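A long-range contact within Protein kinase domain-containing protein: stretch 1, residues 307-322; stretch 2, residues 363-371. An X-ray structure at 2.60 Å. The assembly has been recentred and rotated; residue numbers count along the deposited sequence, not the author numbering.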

# COMPACT_ATOMS: atom_id res chain seq x y z
N LEU B 307 22.94 -20.06 -14.97
CA LEU B 307 23.59 -20.19 -13.67
C LEU B 307 22.73 -20.99 -12.70
O LEU B 307 23.23 -21.87 -11.99
N ILE B 308 21.43 -20.71 -12.67
CA ILE B 308 20.54 -21.47 -11.79
C ILE B 308 20.54 -22.94 -12.20
O ILE B 308 20.55 -23.83 -11.34
N CYS B 309 20.52 -23.20 -13.50
CA CYS B 309 20.60 -24.58 -13.97
C CYS B 309 21.90 -25.24 -13.53
O CYS B 309 21.91 -26.42 -13.14
N LYS B 310 23.00 -24.50 -13.58
CA LYS B 310 24.30 -25.08 -13.26
C LYS B 310 24.43 -25.36 -11.76
O LYS B 310 24.85 -26.45 -11.36
N HIS B 311 24.05 -24.39 -10.92
CA HIS B 311 24.34 -24.46 -9.50
C HIS B 311 23.18 -24.95 -8.65
O HIS B 311 23.41 -25.38 -7.51
N ILE B 312 21.95 -24.90 -9.14
CA ILE B 312 20.78 -25.37 -8.40
C ILE B 312 20.17 -26.60 -9.07
O ILE B 312 19.88 -27.59 -8.40
N GLY B 313 19.96 -26.54 -10.37
CA GLY B 313 19.38 -27.64 -11.11
C GLY B 313 18.52 -27.13 -12.25
O GLY B 313 17.97 -26.03 -12.22
N THR B 314 18.41 -27.94 -13.30
CA THR B 314 17.61 -27.57 -14.45
C THR B 314 16.13 -27.77 -14.13
O THR B 314 15.72 -28.89 -13.83
N PRO B 315 15.31 -26.72 -14.15
CA PRO B 315 13.86 -26.91 -13.96
C PRO B 315 13.26 -27.67 -15.14
O PRO B 315 13.54 -27.37 -16.30
N THR B 316 12.43 -28.66 -14.82
CA THR B 316 11.80 -29.50 -15.83
C THR B 316 10.35 -29.73 -15.46
O THR B 316 9.91 -29.44 -14.35
N GLU B 317 9.59 -30.28 -16.42
CA GLU B 317 8.21 -30.65 -16.15
C GLU B 317 8.08 -31.69 -15.05
O GLU B 317 7.01 -31.83 -14.46
N GLU B 318 9.16 -32.43 -14.75
CA GLU B 318 9.11 -33.45 -13.71
C GLU B 318 9.13 -32.82 -12.32
O GLU B 318 8.31 -33.16 -11.46
N ASN B 319 10.06 -31.89 -12.09
CA ASN B 319 10.19 -31.24 -10.79
C ASN B 319 9.35 -29.98 -10.67
O ASN B 319 9.22 -29.44 -9.57
N TRP B 320 8.75 -29.51 -11.77
CA TRP B 320 8.03 -28.24 -11.78
C TRP B 320 7.00 -28.29 -12.90
O TRP B 320 7.19 -27.71 -13.98
N PRO B 321 5.88 -28.98 -12.66
CA PRO B 321 4.88 -29.12 -13.73
C PRO B 321 4.43 -27.78 -14.27
O PRO B 321 4.14 -26.84 -13.52
N GLY B 322 4.36 -27.69 -15.60
CA GLY B 322 3.93 -26.49 -16.27
C GLY B 322 5.00 -25.43 -16.44
O GLY B 322 4.70 -24.36 -16.97
N THR B 363 15.04 -22.63 0.74
CA THR B 363 14.74 -21.33 0.15
C THR B 363 15.04 -21.29 -1.34
O THR B 363 14.53 -20.39 -2.03
N LEU B 364 15.83 -22.22 -1.86
CA LEU B 364 16.22 -22.24 -3.26
C LEU B 364 15.59 -23.42 -4.00
O LEU B 364 16.23 -24.07 -4.83
N GLN B 365 14.33 -23.71 -3.69
CA GLN B 365 13.57 -24.69 -4.45
C GLN B 365 13.10 -24.06 -5.76
O GLN B 365 12.57 -22.94 -5.77
N LEU B 366 13.29 -24.78 -6.86
CA LEU B 366 12.94 -24.24 -8.17
C LEU B 366 11.45 -23.94 -8.26
O LEU B 366 11.05 -22.82 -8.59
N ASP B 367 10.62 -24.92 -7.95
CA ASP B 367 9.18 -24.72 -7.99
C ASP B 367 8.76 -23.88 -6.79
O ASP B 367 8.93 -24.33 -5.65
N PRO B 368 8.23 -22.67 -6.98
CA PRO B 368 7.89 -21.83 -5.81
C PRO B 368 6.86 -22.46 -4.89
O PRO B 368 6.77 -22.06 -3.73
N LYS B 369 6.08 -23.43 -5.38
CA LYS B 369 5.08 -24.07 -4.53
C LYS B 369 5.72 -24.88 -3.41
O LYS B 369 5.18 -24.93 -2.30
N LYS B 370 6.87 -25.51 -3.68
CA LYS B 370 7.59 -26.27 -2.67
C LYS B 370 8.68 -25.46 -1.99
O LYS B 370 9.43 -26.01 -1.17
N ARG B 371 8.79 -24.17 -2.30
CA ARG B 371 9.73 -23.30 -1.61
C ARG B 371 9.19 -22.96 -0.22
O ARG B 371 8.00 -22.72 -0.04

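The contact is built around one leucine and one tryptophan, and no hydrogen bond crosses between the stretches. Many of the side-chain polar groups bond within their own stretch, and others find partners elsewhere in the structure. Together the two sides bury 523 Å².

Leu 366 is the residue most covered by its partner stretch. Its CA-to-CB bond points sideways, but chi1 m and chi2 t bring the end of the side chain nearer to stretch 1, into the bend where the helix gives way to loop. There CD2 lies 3.8 Å from CG2 of Ile 308 and 3.6 Å from CG2 of Ile 312. The other methyl, CD1, sits 3.5 Å from O of Gly 313 and 4.3 Å from CB of Pro 315. Ile 308 and Ile 312 stand four residues apart, with N of Ile 312 bonded to O of Ile 308, both with chi1 m and both directed toward stretch 2. Ile 308 has the common chi2 t, whereas the chi2 of Ile 312, 92°, lies between wells. The CG2 of Ile 312 also comes within 3.7 Å of the carbonyl O of Leu 364.

Gly 313 is where the chain first leaves helical angles after the helix. Its phi is positive, and a CB at these backbone angles would be jammed against the preceding carbonyl O, a requirement for glycine that comes from the backbone itself.

Trp 320 forms the second centre. With chi1 t and chi2 near -8°, its indole lies along the backbone of Leu 366 and Asp 367. CA of Asp 367 stands 3.9 Å from the centroid of the five-membered ring and only 12° off the ring normal, a CH-pi contact over the face. Over one face, too, lies O of Leu 366, 3.2 Å from CZ3. CB of Leu 366 is 4.1 Å from CE3, linking the two centres, while CD of Pro 368 reaches CZ2 obliquely at 3.3 Å. NE1 finds its hydrogen bond elsewhere in the structure.

Asn 319 acts as a brace for its own loop. In chi1 p, its ND2 donates to O of Thr 314 at 3.2 Å, and its OD1 accepts from N of Thr 316 at 2.9 Å. The loop so tied leaves O of Asn 319 3.8 Å from CB of Asp 367 and 3.7 Å from CE of Lys 370.

Stretch 2 is braced in the same way. Asp 367, chi1 t, accepts at OD1 from N of Lys 369 at 3.2 Å, and its OD2 makes a long salt bridge, 3.7 Å, to NZ of Lys 369. Arg 371 gathers carbonyls: NE to O of Gln 365 at 2.7 Å, and NH2 to O of Leu 366 at 2.8 Å. Lys 370, chi1 p, extends its NZ to OE1 of Gln 365 at 2.6 Å.

The rule to read here is to satisfy polar groups without bonds between the stretches, many of them locally, and let apolar packing and the CH-pi contact join the two.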

# COMPACT_ATOMS: atom_id res chain seq x y z
CB LEU B 307 23.91 -18.82 -13.10
CG LEU B 307 25.13 -18.10 -13.68
CD1 LEU B 307 25.25 -16.69 -13.10
CD2 LEU B 307 26.40 -18.89 -13.42
CB ILE B 308 19.13 -20.86 -11.79
CG1 ILE B 308 19.16 -19.46 -11.19
CG2 ILE B 308 18.17 -21.75 -11.01
CD1 ILE B 308 17.86 -18.70 -11.30
CB CYS B 309 20.46 -24.63 -15.49
SG CYS B 309 18.81 -24.26 -16.13
CB LYS B 310 25.42 -24.14 -13.74
CG LYS B 310 26.83 -24.65 -13.49
CD LYS B 310 27.86 -23.56 -13.77
CE LYS B 310 29.27 -24.00 -13.40
NZ LYS B 310 29.85 -24.96 -14.38
CB HIS B 311 24.78 -23.08 -8.98
CG HIS B 311 26.14 -22.66 -9.43
ND1 HIS B 311 26.87 -23.36 -10.37
CD2 HIS B 311 26.92 -21.62 -9.05
CE1 HIS B 311 28.04 -22.77 -10.55
NE2 HIS B 311 28.09 -21.70 -9.77
CB ILE B 312 19.73 -24.25 -8.24
CG1 ILE B 312 20.23 -23.18 -7.27
CG2 ILE B 312 18.42 -24.82 -7.73
CD1 ILE B 312 20.96 -22.05 -7.94
CB THR B 314 17.99 -28.41 -15.67
OG1 THR B 314 19.33 -28.10 -16.07
CG2 THR B 314 17.05 -28.14 -16.83
CB PRO B 315 13.31 -25.48 -13.86
CG PRO B 315 14.32 -24.63 -14.55
CD PRO B 315 15.65 -25.29 -14.29
CB THR B 316 12.52 -30.85 -15.98
OG1 THR B 316 12.31 -31.63 -14.80
CG2 THR B 316 14.01 -30.63 -16.19
CB GLU B 317 7.56 -31.19 -17.43
CG GLU B 317 7.28 -30.13 -18.48
CD GLU B 317 6.14 -29.21 -18.09
OE1 GLU B 317 6.31 -27.98 -18.18
OE2 GLU B 317 5.08 -29.73 -17.68
CB GLU B 318 10.29 -34.41 -13.87
CG GLU B 318 10.13 -35.39 -15.03
CD GLU B 318 9.99 -34.70 -16.38
OE1 GLU B 318 9.07 -35.06 -17.14
OE2 GLU B 318 10.80 -33.79 -16.67
CB ASN B 319 11.66 -30.90 -10.52
CG ASN B 319 12.25 -29.99 -11.59
OD1 ASN B 319 11.58 -29.11 -12.12
ND2 ASN B 319 13.52 -30.20 -11.91
CB TRP B 320 9.00 -27.07 -11.99
CG TRP B 320 8.41 -25.71 -11.80
CD1 TRP B 320 7.09 -25.39 -11.63
CD2 TRP B 320 9.13 -24.47 -11.78
NE1 TRP B 320 6.95 -24.03 -11.49
CE2 TRP B 320 8.18 -23.44 -11.58
CE3 TRP B 320 10.48 -24.13 -11.90
CZ2 TRP B 320 8.55 -22.10 -11.51
CZ3 TRP B 320 10.84 -22.80 -11.83
CH2 TRP B 320 9.88 -21.80 -11.63
CB PRO B 321 3.73 -29.86 -13.02
CG PRO B 321 4.39 -30.60 -11.91
CD PRO B 321 5.51 -29.71 -11.44
CB THR B 363 15.54 -20.22 0.84
OG1 THR B 363 16.94 -20.43 0.61
CG2 THR B 363 15.27 -20.20 2.33
CB LEU B 364 17.74 -22.28 -3.39
CG LEU B 364 18.48 -21.15 -2.67
CD1 LEU B 364 19.98 -21.22 -2.96
CD2 LEU B 364 17.92 -19.79 -3.07
CB GLN B 365 12.37 -25.19 -3.65
CG GLN B 365 12.76 -25.98 -2.41
CD GLN B 365 13.53 -27.24 -2.75
OE1 GLN B 365 12.99 -28.18 -3.33
NE2 GLN B 365 14.81 -27.26 -2.39
CB LEU B 366 13.37 -25.22 -9.26
CG LEU B 366 14.87 -25.47 -9.33
CD1 LEU B 366 15.18 -26.67 -10.20
CD2 LEU B 366 15.59 -24.23 -9.86
CB ASP B 367 8.46 -26.06 -7.99
CG ASP B 367 6.98 -25.93 -8.29
OD1 ASP B 367 6.45 -24.81 -8.24
OD2 ASP B 367 6.36 -26.97 -8.59
CB PRO B 368 7.36 -20.54 -6.45
CG PRO B 368 6.95 -20.92 -7.82
CD PRO B 368 7.87 -22.01 -8.25
CB LYS B 369 4.17 -24.95 -5.39
CG LYS B 369 3.36 -24.17 -6.42
CD LYS B 369 2.56 -25.09 -7.32
CE LYS B 369 3.45 -25.76 -8.37
NZ LYS B 369 2.72 -26.80 -9.16
CB LYS B 370 8.19 -27.54 -3.29
CG LYS B 370 9.23 -27.29 -4.38
CD LYS B 370 9.49 -28.56 -5.21
CE LYS B 370 10.58 -28.35 -6.27
NZ LYS B 370 11.97 -28.34 -5.71
CB ARG B 371 9.94 -22.02 -2.42
CG ARG B 371 11.33 -21.42 -2.31
CD ARG B 371 11.49 -20.28 -3.31
NE ARG B 371 11.47 -20.77 -4.69
CZ ARG B 371 11.20 -20.02 -5.76
NH1 ARG B 371 10.89 -18.74 -5.62
NH2 ARG B 371 11.21 -20.57 -6.97